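Local coordinates for protein CghA (Chaetomium globosum, PDB 6KBC) that is a predominantly beta-strand fungal protein of two calycin-clan domains that holds the ligand WK1 in a pocket, at residues 66-71 against 75-80; 34-39 against 45-50; 60-65 against 146-151; 49-54 against 133-138. All blocks are in the same frame, centred on the assembly; numbering follows the deposited sequence.

Contact 1: residues 66-71 against 75-80; sequences FFRDGS and ASFRAA. With WK1 ((2S)-3-[(2S,4E)-4-[[(1R,2S,4aR,6S,8R,8aS)-2-[(E)-but-2-en-2-yl]-6,8-dimethyl-1,2,4a,5,6,7,8,8a-octahydronaphthalen-1-yl]-oxidanyl-methylidene]-3,5-bis(oxidanylidene)pyrrolidin-2-yl]-2-methyl-2-oxidanyl-propanoic acid), chain B.
F67 and R78 form an antiparallel hydrogen-bonded pair whose two backbone bonds are unequal. F67 N reaches R78 O at 2.6 Å and nearly straight (167° at the hydrogen). The return bond, R78 N to F67 O, is longer at 3.2 Å and bent to 145°; the indole NE1 of W118 also donates to this carbonyl. The face that carries F66, R68, F77 and A79 is wholly buried. There F66 CD2 lies 4.0 Å from A79 CB, and R68 lays its CG against F77 CD1 at 3.8 Å. The R68 chain continues extended to NE, so its guanidinium travels on to the hydroxyls of S8 and S100. Strands 60-69 and 77-85 are the arms of a beta hairpin in the N-terminal calycin-type domain. Near its turn, D69 N donates to S76 O at 2.8 Å, while S76 OG donates back to D69 O at 2.7 Å from above the carbonyl plane. On the other face F67 still packs closely: A80 CB approaches its CE2 to 3.7 Å, and both residues line the pocket, F67 CE1 standing 3.6 Å from C11 of WK1. The open part lies toward R78 and the turn, where D69 and A75 are partly exposed. A bend at chi3 (-62°) turns R78 NH2 back to A75 O, and NH1 meets H94. At the exposed S71, OG donates to D69 OD1.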
# COMPACT_ATOMS: atom_id res chain seq x y z
N PHE A 66 -0.44 -5.14 -8.07
CA PHE A 66 0.06 -6.14 -9.00
C PHE A 66 0.95 -7.10 -8.23
O PHE A 66 1.98 -6.69 -7.67
CB PHE A 66 0.83 -5.49 -10.14
CG PHE A 66 -0.03 -4.62 -11.03
CD1 PHE A 66 -0.29 -3.30 -10.69
CD2 PHE A 66 -0.55 -5.11 -12.22
CE1 PHE A 66 -1.07 -2.48 -11.52
CE2 PHE A 66 -1.33 -4.30 -13.05
CZ PHE A 66 -1.59 -2.99 -12.69
N PHE A 67 0.56 -8.37 -8.19
CA PHE A 67 1.22 -9.38 -7.38
C PHE A 67 1.96 -10.40 -8.24
O PHE A 67 1.44 -10.85 -9.27
CB PHE A 67 0.20 -10.15 -6.52
CG PHE A 67 -0.33 -9.38 -5.34
CD1 PHE A 67 0.54 -8.83 -4.41
CD2 PHE A 67 -1.69 -9.27 -5.14
CE1 PHE A 67 0.04 -8.15 -3.30
CE2 PHE A 67 -2.19 -8.60 -4.03
CZ PHE A 67 -1.33 -8.04 -3.11
N ARG A 68 3.16 -10.74 -7.81
CA ARG A 68 3.79 -12.03 -8.11
C ARG A 68 3.97 -12.73 -6.77
O ARG A 68 4.83 -12.33 -5.97
CB ARG A 68 5.13 -11.85 -8.82
CG ARG A 68 5.04 -11.31 -10.24
CD ARG A 68 6.43 -10.98 -10.71
NE ARG A 68 6.52 -10.71 -12.14
CZ ARG A 68 7.67 -10.63 -12.80
NH1 ARG A 68 8.81 -10.81 -12.14
NH2 ARG A 68 7.68 -10.37 -14.10
N ASP A 69 3.16 -13.74 -6.50
CA ASP A 69 3.16 -14.45 -5.22
C ASP A 69 3.53 -15.91 -5.46
O ASP A 69 2.71 -16.70 -5.94
CB ASP A 69 1.80 -14.32 -4.53
CG ASP A 69 1.81 -14.82 -3.08
OD1 ASP A 69 2.75 -15.53 -2.69
OD2 ASP A 69 0.85 -14.51 -2.34
N GLY A 70 4.77 -16.26 -5.12
CA GLY A 70 5.23 -17.62 -5.34
C GLY A 70 4.42 -18.64 -4.57
O GLY A 70 4.09 -19.71 -5.08
N SER A 71 4.03 -18.30 -3.34
CA SER A 71 3.32 -19.26 -2.49
C SER A 71 1.93 -19.60 -2.99
O SER A 71 1.37 -20.61 -2.54
CB SER A 71 3.21 -18.74 -1.07
OG SER A 71 2.46 -17.53 -1.02
N ALA A 75 -1.53 -20.00 -9.52
CA ALA A 75 -2.11 -18.67 -9.74
C ALA A 75 -1.28 -17.58 -9.05
O ALA A 75 -1.75 -16.87 -8.16
CB ALA A 75 -3.56 -18.65 -9.27
N SER A 76 -0.03 -17.46 -9.48
CA SER A 76 0.91 -16.55 -8.82
C SER A 76 0.77 -15.11 -9.26
O SER A 76 1.29 -14.22 -8.58
CB SER A 76 2.35 -17.00 -9.06
OG SER A 76 2.67 -18.12 -8.26
N PHE A 77 0.12 -14.84 -10.39
CA PHE A 77 0.12 -13.52 -11.01
C PHE A 77 -1.28 -12.95 -10.98
O PHE A 77 -2.23 -13.57 -11.46
CB PHE A 77 0.65 -13.57 -12.44
CG PHE A 77 1.91 -14.36 -12.57
CD1 PHE A 77 2.96 -14.13 -11.69
CD2 PHE A 77 2.04 -15.34 -13.53
CE1 PHE A 77 4.13 -14.85 -11.79
CE2 PHE A 77 3.21 -16.08 -13.63
CZ PHE A 77 4.25 -15.83 -12.75
N ARG A 78 -1.40 -11.74 -10.43
CA ARG A 78 -2.69 -11.28 -9.95
C ARG A 78 -2.62 -9.77 -9.84
O ARG A 78 -1.63 -9.23 -9.34
CB ARG A 78 -2.96 -11.94 -8.59
CG ARG A 78 -4.32 -11.80 -7.98
CD ARG A 78 -4.24 -12.50 -6.62
NE ARG A 78 -3.94 -13.93 -6.75
CZ ARG A 78 -4.84 -14.89 -6.93
NH1 ARG A 78 -6.13 -14.61 -6.95
NH2 ARG A 78 -4.44 -16.15 -7.04
N ALA A 79 -3.64 -9.10 -10.34
CA ALA A 79 -3.84 -7.68 -10.07
C ALA A 79 -5.07 -7.63 -9.18
O ALA A 79 -6.18 -7.93 -9.63
CB ALA A 79 -4.04 -6.86 -11.35
N ALA A 80 -4.85 -7.30 -7.91
CA ALA A 80 -5.95 -7.25 -6.95
C ALA A 80 -6.48 -5.83 -6.93
O ALA A 80 -5.74 -4.89 -6.62
CB ALA A 80 -5.49 -7.68 -5.55
O WK1 B . -7.93 -9.26 -2.29
C17 WK1 B . -7.77 -8.07 -2.21
O1 WK1 B . -8.29 -7.30 -2.97
C19 WK1 B . -6.90 -7.51 -1.16
O2 WK1 B . -6.46 -8.48 -0.26
C18 WK1 B . -7.70 -6.54 -0.35
C20 WK1 B . -5.74 -6.94 -1.92
C22 WK1 B . -4.97 -6.00 -1.08
N WK1 B . -3.92 -5.22 -1.72
C21 WK1 B . -2.83 -5.26 -0.96
O5 WK1 B . -1.73 -4.61 -1.29
C23 WK1 B . -4.29 -6.54 0.08
O4 WK1 B . -4.83 -7.34 0.98
C24 WK1 B . -2.95 -6.10 0.24
C16 WK1 B . -2.03 -6.43 1.32
O3 WK1 B . -2.46 -7.19 2.25
C9 WK1 B . -0.71 -5.78 1.40
C8 WK1 B . -1.09 -4.46 2.12
C12 WK1 B . -2.38 -3.76 1.74
C13 WK1 B . -2.43 -2.78 0.86
C90 WK1 B . -3.71 -2.11 0.51
C14 WK1 B . -3.66 -4.18 2.37
C7 WK1 B . -1.15 -4.63 3.60
C6 WK1 B . -0.13 -5.15 4.22
C3 WK1 B . 0.91 -5.81 3.37
C4 WK1 B . 0.34 -6.56 2.19
C5 WK1 B . 1.50 -6.90 1.28
C11 WK1 B . 1.04 -7.81 0.18
C2 WK1 B . 1.96 -6.62 4.10
C1 WK1 B . 3.12 -6.68 3.16
C10 WK1 B . 4.37 -7.25 3.75
C WK1 B . 2.70 -7.50 1.99

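Contact 2: residues 34-39 against 45-50; sequences FPKWAD and AVETWL. With WK1 ((2S)-3-[(2S,4E)-4-[[(1R,2S,4aR,6S,8R,8aS)-2-[(E)-but-2-en-2-yl]-6,8-dimethyl-1,2,4a,5,6,7,8,8a-octahydronaphthalen-1-yl]-oxidanyl-methylidene]-3,5-bis(oxidanylidene)pyrrolidin-2-yl]-2-methyl-2-oxidanyl-propanoic acid), chain B.
E47, its CG anti to the carbonyl carbon (chi1 -59°) and its chain bent at chi2, turns its two carboxylate oxygens to consecutive backbone amides of the 34-39 loop. K36 N meets OE2 of E47 at 2.9 Å, on the syn side and nearly linear (179°). W37 N donates to OE1 of E47, also at 2.9 Å, but from above the carboxylate plane. A water donates to both W37 O and E47 OE1. The A45 methyl sits over the face of W37, its CB 3.5 Å from the six-membered ring centroid and 8° off the normal, a CH-pi contact; the edge of the same indole is turned to E47, with CE3 3.5 Å from OE1. P35 CG rests 3.9 Å from W49 CZ2. A second shell fixes the rings, since W37 NE1 donates to I21 O and W49 NE1 to L33 O. E47 and W49 of strand 46-54, with A45 just ahead of it, receive the preceding loop, whereas T48 and L50 belong to the WK1 pocket. R228 completes the site through a salt bridge to E47 OE2; with this arginine and two amides around it, the buried carboxylate is probably stabilised as the anion.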
# COMPACT_ATOMS: atom_id res chain seq x y z
N PHE A 34 12.17 -2.90 -10.84
CA PHE A 34 12.42 -4.15 -11.55
C PHE A 34 12.36 -5.32 -10.57
O PHE A 34 12.85 -5.23 -9.45
CB PHE A 34 13.78 -4.11 -12.25
CG PHE A 34 13.97 -5.23 -13.23
CD1 PHE A 34 13.37 -5.18 -14.48
CD2 PHE A 34 14.73 -6.34 -12.90
CE1 PHE A 34 13.53 -6.22 -15.39
CE2 PHE A 34 14.89 -7.38 -13.80
CZ PHE A 34 14.30 -7.32 -15.04
N PRO A 35 11.74 -6.44 -10.97
CA PRO A 35 11.53 -7.54 -10.02
C PRO A 35 12.83 -8.04 -9.41
O PRO A 35 13.87 -8.09 -10.06
CB PRO A 35 10.87 -8.62 -10.89
CG PRO A 35 10.21 -7.87 -11.98
CD PRO A 35 11.09 -6.69 -12.26
N LYS A 36 12.75 -8.41 -8.13
CA LYS A 36 13.89 -8.95 -7.41
C LYS A 36 14.07 -10.44 -7.66
O LYS A 36 15.16 -10.97 -7.41
CB LYS A 36 13.73 -8.69 -5.91
CG LYS A 36 13.70 -7.20 -5.56
CD LYS A 36 14.91 -6.48 -6.11
CE LYS A 36 14.88 -5.02 -5.78
NZ LYS A 36 16.04 -4.27 -6.34
N TRP A 37 13.03 -11.12 -8.14
CA TRP A 37 13.12 -12.48 -8.66
C TRP A 37 12.91 -12.40 -10.17
O TRP A 37 11.80 -12.60 -10.68
CB TRP A 37 12.11 -13.40 -7.97
CG TRP A 37 12.54 -13.77 -6.58
CD1 TRP A 37 13.26 -14.87 -6.21
CD2 TRP A 37 12.34 -13.00 -5.39
NE1 TRP A 37 13.50 -14.85 -4.86
CE2 TRP A 37 12.95 -13.71 -4.33
CE3 TRP A 37 11.69 -11.79 -5.11
CZ2 TRP A 37 12.93 -13.25 -3.01
CZ3 TRP A 37 11.67 -11.33 -3.79
CH2 TRP A 37 12.29 -12.06 -2.76
N ALA A 38 13.99 -12.09 -10.88
CA ALA A 38 13.89 -11.72 -12.30
C ALA A 38 13.57 -12.92 -13.18
O ALA A 38 12.70 -12.84 -14.06
CB ALA A 38 15.18 -11.04 -12.75
N ASP A 39 14.24 -14.05 -12.97
CA ASP A 39 14.13 -15.17 -13.89
C ASP A 39 13.22 -16.28 -13.37
O ASP A 39 12.31 -16.72 -14.09
CB ASP A 39 15.52 -15.73 -14.21
CG ASP A 39 16.35 -14.77 -15.04
OD1 ASP A 39 15.89 -14.39 -16.15
OD2 ASP A 39 17.43 -14.36 -14.58
N ALA A 45 8.29 -16.26 -2.09
CA ALA A 45 8.47 -14.83 -2.27
C ALA A 45 7.18 -14.19 -2.75
O ALA A 45 6.29 -14.84 -3.32
CB ALA A 45 9.60 -14.53 -3.26
N VAL A 46 7.07 -12.89 -2.51
CA VAL A 46 5.97 -12.09 -3.04
C VAL A 46 6.53 -10.74 -3.43
O VAL A 46 7.29 -10.13 -2.67
CB VAL A 46 4.80 -11.97 -2.04
CG1 VAL A 46 5.24 -11.27 -0.77
CG2 VAL A 46 3.65 -11.20 -2.69
N GLU A 47 6.19 -10.30 -4.63
CA GLU A 47 6.53 -8.97 -5.11
C GLU A 47 5.22 -8.23 -5.37
O GLU A 47 4.26 -8.82 -5.87
CB GLU A 47 7.38 -9.03 -6.38
CG GLU A 47 8.68 -9.78 -6.15
CD GLU A 47 9.82 -9.27 -7.01
OE1 GLU A 47 10.31 -10.03 -7.86
OE2 GLU A 47 10.24 -8.12 -6.80
N THR A 48 5.20 -6.95 -5.00
CA THR A 48 4.00 -6.14 -5.07
C THR A 48 4.34 -4.78 -5.66
O THR A 48 5.31 -4.14 -5.24
CB THR A 48 3.35 -5.97 -3.69
OG1 THR A 48 3.21 -7.25 -3.07
CG2 THR A 48 1.98 -5.31 -3.81
N TRP A 49 3.56 -4.37 -6.65
CA TRP A 49 3.55 -3.00 -7.16
C TRP A 49 2.15 -2.46 -6.91
O TRP A 49 1.18 -2.98 -7.47
CB TRP A 49 3.89 -2.95 -8.65
CG TRP A 49 5.27 -3.44 -9.00
CD1 TRP A 49 6.37 -2.67 -9.28
CD2 TRP A 49 5.70 -4.80 -9.09
NE1 TRP A 49 7.45 -3.47 -9.55
CE2 TRP A 49 7.07 -4.78 -9.44
CE3 TRP A 49 5.07 -6.03 -8.91
CZ2 TRP A 49 7.81 -5.94 -9.61
CZ3 TRP A 49 5.81 -7.19 -9.08
CH2 TRP A 49 7.16 -7.13 -9.42
N LEU A 50 2.05 -1.44 -6.07
CA LEU A 50 0.75 -0.90 -5.68
C LEU A 50 0.56 0.50 -6.25
O LEU A 50 1.47 1.34 -6.18
CB LEU A 50 0.62 -0.83 -4.14
CG LEU A 50 -0.65 -0.21 -3.53
CD1 LEU A 50 -0.95 -0.89 -2.18
CD2 LEU A 50 -0.54 1.32 -3.35
O WK1 B . -7.93 -9.26 -2.29
C17 WK1 B . -7.77 -8.07 -2.21
O1 WK1 B . -8.29 -7.30 -2.97
C19 WK1 B . -6.90 -7.51 -1.16
O2 WK1 B . -6.46 -8.48 -0.26
C18 WK1 B . -7.70 -6.54 -0.35
C20 WK1 B . -5.74 -6.94 -1.92
C22 WK1 B . -4.97 -6.00 -1.08
N WK1 B . -3.92 -5.22 -1.72
C21 WK1 B . -2.83 -5.26 -0.96
O5 WK1 B . -1.73 -4.61 -1.29
C23 WK1 B . -4.29 -6.54 0.08
O4 WK1 B . -4.83 -7.34 0.98
C24 WK1 B . -2.95 -6.10 0.24
C16 WK1 B . -2.03 -6.43 1.32
O3 WK1 B . -2.46 -7.19 2.25
C9 WK1 B . -0.71 -5.78 1.40
C8 WK1 B . -1.09 -4.46 2.12
C12 WK1 B . -2.38 -3.76 1.74
C13 WK1 B . -2.43 -2.78 0.86
C90 WK1 B . -3.71 -2.11 0.51
C14 WK1 B . -3.66 -4.18 2.37
C7 WK1 B . -1.15 -4.63 3.60
C6 WK1 B . -0.13 -5.15 4.22
C3 WK1 B . 0.91 -5.81 3.37
C4 WK1 B . 0.34 -6.56 2.19
C5 WK1 B . 1.50 -6.90 1.28
C11 WK1 B . 1.04 -7.81 0.18
C2 WK1 B . 1.96 -6.62 4.10
C1 WK1 B . 3.12 -6.68 3.16
C10 WK1 B . 4.37 -7.25 3.75
C WK1 B . 2.70 -7.50 1.99
O HOH W 1 9.34 -12.02 -9.59

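Contact 3: residues 60-65 against 146-151; sequences AAFTVS and VVFDAP. With WK1 ((2S)-3-[(2S,4E)-4-[[(1R,2S,4aR,6S,8R,8aS)-2-[(E)-but-2-en-2-yl]-6,8-dimethyl-1,2,4a,5,6,7,8,8a-octahydronaphthalen-1-yl]-oxidanyl-methylidene]-3,5-bis(oxidanylidene)pyrrolidin-2-yl]-2-methyl-2-oxidanyl-propanoic acid), chain B.
F62 extends its ring from strand 60-69 with CG anti to the backbone N (chi1 179°), while F148 holds CG beside its own backbone N, anti to the carbonyl carbon; these settings send the two rings at each other from opposite directions. They meet through F62 CZ and F148 CE2, 3.5 Å apart. With centroids separated by 5.7 Å and planes inclined at 69°, the rings meet obliquely. Both methyls of V64 border F148 CZ: CG2 lies 3.9 Å from it, near the plane of that ring, and CG1 4.0 Å from it. V64 CG1 also reaches V146 CG1 at 4.3 Å. The two strand axes pass 10.5 Å apart and run at 85° to each other, the separation and angle of orthogonal beta-layer packing, as in the walls of a calycin barrel. I81 of the neighbouring strand and I154 and L158 of strand 154-162 extend the same apolar layer. S65 lies on the opposite face of its strand from V64, where its OG donates to O5 of WK1 at 2.7 Å. No hydrogen bond spans the two strands, so their cohesion comes from van der Waals contact and burial of hydrocarbon, while S65 directs its hydroxyl to the ligand on the other face of the strand.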
# COMPACT_ATOMS: atom_id res chain seq x y z
N ALA A 60 -14.48 8.85 -3.57
CA ALA A 60 -14.12 7.69 -4.36
C ALA A 60 -12.72 7.28 -3.96
O ALA A 60 -11.92 8.09 -3.49
CB ALA A 60 -14.19 7.98 -5.87
N ALA A 61 -12.44 6.00 -4.14
CA ALA A 61 -11.13 5.47 -3.80
C ALA A 61 -10.88 4.28 -4.70
O ALA A 61 -11.80 3.56 -5.09
CB ALA A 61 -11.04 5.05 -2.32
N PHE A 62 -9.61 4.06 -5.01
CA PHE A 62 -9.25 2.99 -5.93
C PHE A 62 -7.86 2.51 -5.56
O PHE A 62 -6.98 3.31 -5.27
CB PHE A 62 -9.26 3.47 -7.39
CG PHE A 62 -8.87 2.40 -8.37
CD1 PHE A 62 -9.82 1.55 -8.89
CD2 PHE A 62 -7.55 2.24 -8.75
CE1 PHE A 62 -9.47 0.54 -9.77
CE2 PHE A 62 -7.18 1.23 -9.64
CZ PHE A 62 -8.14 0.38 -10.14
N THR A 63 -7.66 1.20 -5.60
CA THR A 63 -6.33 0.69 -5.37
C THR A 63 -6.19 -0.61 -6.15
O THR A 63 -7.14 -1.38 -6.29
CB THR A 63 -6.04 0.47 -3.88
OG1 THR A 63 -4.65 0.18 -3.70
CG2 THR A 63 -6.89 -0.66 -3.29
N VAL A 64 -5.00 -0.82 -6.69
CA VAL A 64 -4.66 -2.06 -7.36
C VAL A 64 -3.28 -2.47 -6.87
O VAL A 64 -2.38 -1.63 -6.74
CB VAL A 64 -4.69 -1.90 -8.90
CG1 VAL A 64 -3.78 -0.75 -9.35
CG2 VAL A 64 -4.31 -3.19 -9.58
N SER A 65 -3.13 -3.74 -6.55
CA SER A 65 -1.82 -4.31 -6.27
C SER A 65 -1.54 -5.33 -7.35
O SER A 65 -2.33 -6.26 -7.54
CB SER A 65 -1.77 -4.94 -4.87
OG SER A 65 -1.77 -3.93 -3.87
N VAL A 146 -1.52 3.38 -15.32
CA VAL A 146 -2.05 2.04 -15.12
C VAL A 146 -3.25 1.90 -16.03
O VAL A 146 -4.12 2.77 -16.05
CB VAL A 146 -2.45 1.82 -13.65
CG1 VAL A 146 -2.97 0.42 -13.46
CG2 VAL A 146 -1.25 2.11 -12.76
N VAL A 147 -3.29 0.82 -16.80
CA VAL A 147 -4.32 0.64 -17.81
C VAL A 147 -4.93 -0.74 -17.65
O VAL A 147 -4.21 -1.74 -17.59
CB VAL A 147 -3.78 0.83 -19.24
CG1 VAL A 147 -4.90 0.62 -20.24
CG2 VAL A 147 -3.17 2.21 -19.38
N PHE A 148 -6.25 -0.79 -17.57
CA PHE A 148 -6.99 -2.04 -17.50
C PHE A 148 -7.72 -2.25 -18.81
O PHE A 148 -8.38 -1.33 -19.32
CB PHE A 148 -7.98 -2.01 -16.33
CG PHE A 148 -7.31 -1.79 -14.99
CD1 PHE A 148 -6.71 -2.84 -14.32
CD2 PHE A 148 -7.26 -0.52 -14.44
CE1 PHE A 148 -6.09 -2.64 -13.10
CE2 PHE A 148 -6.64 -0.31 -13.21
CZ PHE A 148 -6.05 -1.37 -12.55
N ASP A 149 -7.59 -3.45 -19.36
CA ASP A 149 -8.35 -3.89 -20.53
C ASP A 149 -8.87 -5.28 -20.19
O ASP A 149 -8.31 -6.29 -20.61
CB ASP A 149 -7.48 -3.87 -21.80
CG ASP A 149 -8.27 -4.25 -23.05
OD1 ASP A 149 -9.52 -4.30 -23.00
OD2 ASP A 149 -7.62 -4.54 -24.09
N ALA A 150 -9.93 -5.32 -19.39
CA ALA A 150 -10.54 -6.58 -18.95
C ALA A 150 -12.02 -6.51 -19.27
O ALA A 150 -12.85 -6.31 -18.37
CB ALA A 150 -10.29 -6.82 -17.46
N PRO A 151 -12.39 -6.69 -20.54
CA PRO A 151 -13.79 -6.47 -20.94
C PRO A 151 -14.76 -7.32 -20.12
O PRO A 151 -14.48 -8.48 -19.79
CB PRO A 151 -13.81 -6.87 -22.42
CG PRO A 151 -12.53 -7.62 -22.65
CD PRO A 151 -11.54 -7.08 -21.67
O WK1 B . -7.93 -9.26 -2.29
C17 WK1 B . -7.77 -8.07 -2.21
O1 WK1 B . -8.29 -7.30 -2.97
C19 WK1 B . -6.90 -7.51 -1.16
O2 WK1 B . -6.46 -8.48 -0.26
C18 WK1 B . -7.70 -6.54 -0.35
C20 WK1 B . -5.74 -6.94 -1.92
C22 WK1 B . -4.97 -6.00 -1.08
N WK1 B . -3.92 -5.22 -1.72
C21 WK1 B . -2.83 -5.26 -0.96
O5 WK1 B . -1.73 -4.61 -1.29
C23 WK1 B . -4.29 -6.54 0.08
O4 WK1 B . -4.83 -7.34 0.98
C24 WK1 B . -2.95 -6.10 0.24
C16 WK1 B . -2.03 -6.43 1.32
O3 WK1 B . -2.46 -7.19 2.25
C9 WK1 B . -0.71 -5.78 1.40
C8 WK1 B . -1.09 -4.46 2.12
C12 WK1 B . -2.38 -3.76 1.74
C13 WK1 B . -2.43 -2.78 0.86
C90 WK1 B . -3.71 -2.11 0.51
C14 WK1 B . -3.66 -4.18 2.37
C7 WK1 B . -1.15 -4.63 3.60
C6 WK1 B . -0.13 -5.15 4.22
C3 WK1 B . 0.91 -5.81 3.37
C4 WK1 B . 0.34 -6.56 2.19
C5 WK1 B . 1.50 -6.90 1.28
C11 WK1 B . 1.04 -7.81 0.18
C2 WK1 B . 1.96 -6.62 4.10
C1 WK1 B . 3.12 -6.68 3.16
C10 WK1 B . 4.37 -7.25 3.75
C WK1 B . 2.70 -7.50 1.99

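Contact 4: residues 49-54 against 133-138; sequences WLFDAM and ASFDVA
F135 reaches W49 and F51 from a strand that crosses theirs at nearly a right angle, and the three rings form an aromatic cluster between orthogonally packed beta layers of the calycin-type N-terminal domain. The axes of strands 49-54 and 133-137 are 9.7 Å apart, a spacing bridged by side chains without a hydrogen bond. Two ring pairs carry the contact. Against W49, F135 makes an offset stack: its centroid is 4.8 Å from that of the five-membered ring, the planes are 27° apart, and the F135 CZ end lies over one indole face. Against F51 the geometry is oblique, with centroids 5.1 Å apart and planes at 37°. CG of F135 stands between its backbone N and carbonyl carbon (chi1 59°), which leaves the root of the ring facing F51 and its far end facing W49. F66 adds a further ring, edge-to-face with F135. L50 and D52, flanking F51, turn to the other side of strand 46-54: L50 touches WK1, and D52 forms a salt bridge with R246. Two aliphatic carbons meet the F51 ring. F51 CZ approaches F135 CB to 3.4 Å, and V137 brings CG2 to the edge of F51, near the ring plane, 4.0 Å from CE2.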
# COMPACT_ATOMS: atom_id res chain seq x y z
N TRP A 49 3.56 -4.37 -6.65
CA TRP A 49 3.55 -3.00 -7.16
C TRP A 49 2.15 -2.46 -6.91
O TRP A 49 1.18 -2.98 -7.47
CB TRP A 49 3.89 -2.95 -8.65
CG TRP A 49 5.27 -3.44 -9.00
CD1 TRP A 49 6.37 -2.67 -9.28
CD2 TRP A 49 5.70 -4.80 -9.09
NE1 TRP A 49 7.45 -3.47 -9.55
CE2 TRP A 49 7.07 -4.78 -9.44
CE3 TRP A 49 5.07 -6.03 -8.91
CZ2 TRP A 49 7.81 -5.94 -9.61
CZ3 TRP A 49 5.81 -7.19 -9.08
CH2 TRP A 49 7.16 -7.13 -9.42
N LEU A 50 2.05 -1.44 -6.07
CA LEU A 50 0.75 -0.90 -5.68
C LEU A 50 0.56 0.50 -6.25
O LEU A 50 1.47 1.34 -6.18
CB LEU A 50 0.62 -0.83 -4.14
CG LEU A 50 -0.65 -0.21 -3.53
CD1 LEU A 50 -0.95 -0.89 -2.18
CD2 LEU A 50 -0.54 1.32 -3.35
N PHE A 51 -0.63 0.75 -6.79
CA PHE A 51 -0.99 2.07 -7.32
C PHE A 51 -2.38 2.40 -6.79
O PHE A 51 -3.28 1.57 -6.86
CB PHE A 51 -1.02 2.10 -8.86
CG PHE A 51 0.27 1.67 -9.51
CD1 PHE A 51 0.57 0.33 -9.68
CD2 PHE A 51 1.16 2.62 -9.99
CE1 PHE A 51 1.76 -0.06 -10.29
CE2 PHE A 51 2.35 2.24 -10.61
CZ PHE A 51 2.65 0.90 -10.76
N ASP A 52 -2.57 3.62 -6.30
CA ASP A 52 -3.90 3.94 -5.80
C ASP A 52 -4.25 5.39 -6.11
O ASP A 52 -3.43 6.18 -6.60
CB ASP A 52 -4.04 3.67 -4.29
CG ASP A 52 -3.02 4.43 -3.46
OD1 ASP A 52 -2.54 5.50 -3.92
OD2 ASP A 52 -2.71 3.96 -2.33
N ALA A 53 -5.49 5.73 -5.80
CA ALA A 53 -5.99 7.07 -6.04
C ALA A 53 -7.23 7.24 -5.19
O ALA A 53 -8.02 6.31 -5.05
CB ALA A 53 -6.34 7.26 -7.52
N MET A 54 -7.41 8.42 -4.61
CA MET A 54 -8.71 8.68 -4.03
C MET A 54 -9.05 10.14 -4.20
O MET A 54 -8.16 10.98 -4.28
CB MET A 54 -8.76 8.32 -2.56
CG MET A 54 -7.86 9.17 -1.71
SD MET A 54 -8.11 8.56 -0.04
CE MET A 54 -9.77 9.10 0.29
N ALA A 133 -3.76 -6.07 -17.72
CA ALA A 133 -3.60 -5.04 -16.71
C ALA A 133 -2.14 -4.64 -16.73
O ALA A 133 -1.26 -5.50 -16.65
CB ALA A 133 -4.02 -5.53 -15.32
N SER A 134 -1.87 -3.35 -16.86
CA SER A 134 -0.50 -2.94 -17.09
C SER A 134 -0.21 -1.67 -16.32
O SER A 134 -1.09 -0.86 -16.07
CB SER A 134 -0.24 -2.72 -18.60
OG SER A 134 -0.83 -1.50 -19.01
N PHE A 135 1.06 -1.52 -15.93
CA PHE A 135 1.51 -0.26 -15.36
C PHE A 135 2.76 0.21 -16.07
O PHE A 135 3.51 -0.58 -16.65
CB PHE A 135 1.74 -0.37 -13.83
CG PHE A 135 2.77 -1.40 -13.42
CD1 PHE A 135 4.12 -1.09 -13.40
CD2 PHE A 135 2.37 -2.64 -12.97
CE1 PHE A 135 5.06 -2.04 -12.99
CE2 PHE A 135 3.30 -3.59 -12.55
CZ PHE A 135 4.65 -3.28 -12.57
N ASP A 136 2.97 1.52 -16.01
CA ASP A 136 4.09 2.16 -16.66
C ASP A 136 4.59 3.26 -15.75
O ASP A 136 3.79 4.09 -15.29
CB ASP A 136 3.65 2.73 -18.02
CG ASP A 136 4.80 2.89 -18.99
OD1 ASP A 136 5.23 1.86 -19.57
OD2 ASP A 136 5.23 4.05 -19.19
N VAL A 137 5.88 3.28 -15.46
CA VAL A 137 6.45 4.29 -14.58
C VAL A 137 7.63 4.95 -15.27
O VAL A 137 8.52 4.25 -15.76
CB VAL A 137 6.89 3.70 -13.23
CG1 VAL A 137 7.38 4.80 -12.34
CG2 VAL A 137 5.72 2.96 -12.56
N ALA A 138 7.64 6.28 -15.29
CA ALA A 138 8.75 7.03 -15.86
C ALA A 138 10.05 6.68 -15.15
O ALA A 138 10.07 6.31 -13.97
CB ALA A 138 8.49 8.53 -15.75

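All four contacts are buried, but their chemistry follows their place in the N-terminal domain. Contact 1 is the one made by neighbouring strands and relies on backbone bonds, with its turn reaching solvent; contact 2 ties a loop to a strand through a carboxylate. Contacts 3 and 4 cross between layers at nearly right angles and are wholly apolar, their centres about 8 Å apart. Strand 60-69 serves contacts 1 and 3, strand 46-54 serves contacts 2 and 4, and these two strands pair directly, as F66 N to W49 O (2.8 Å) testifies. WK1 touches residues in segments of every contact, on the face turned from the interlayer rings.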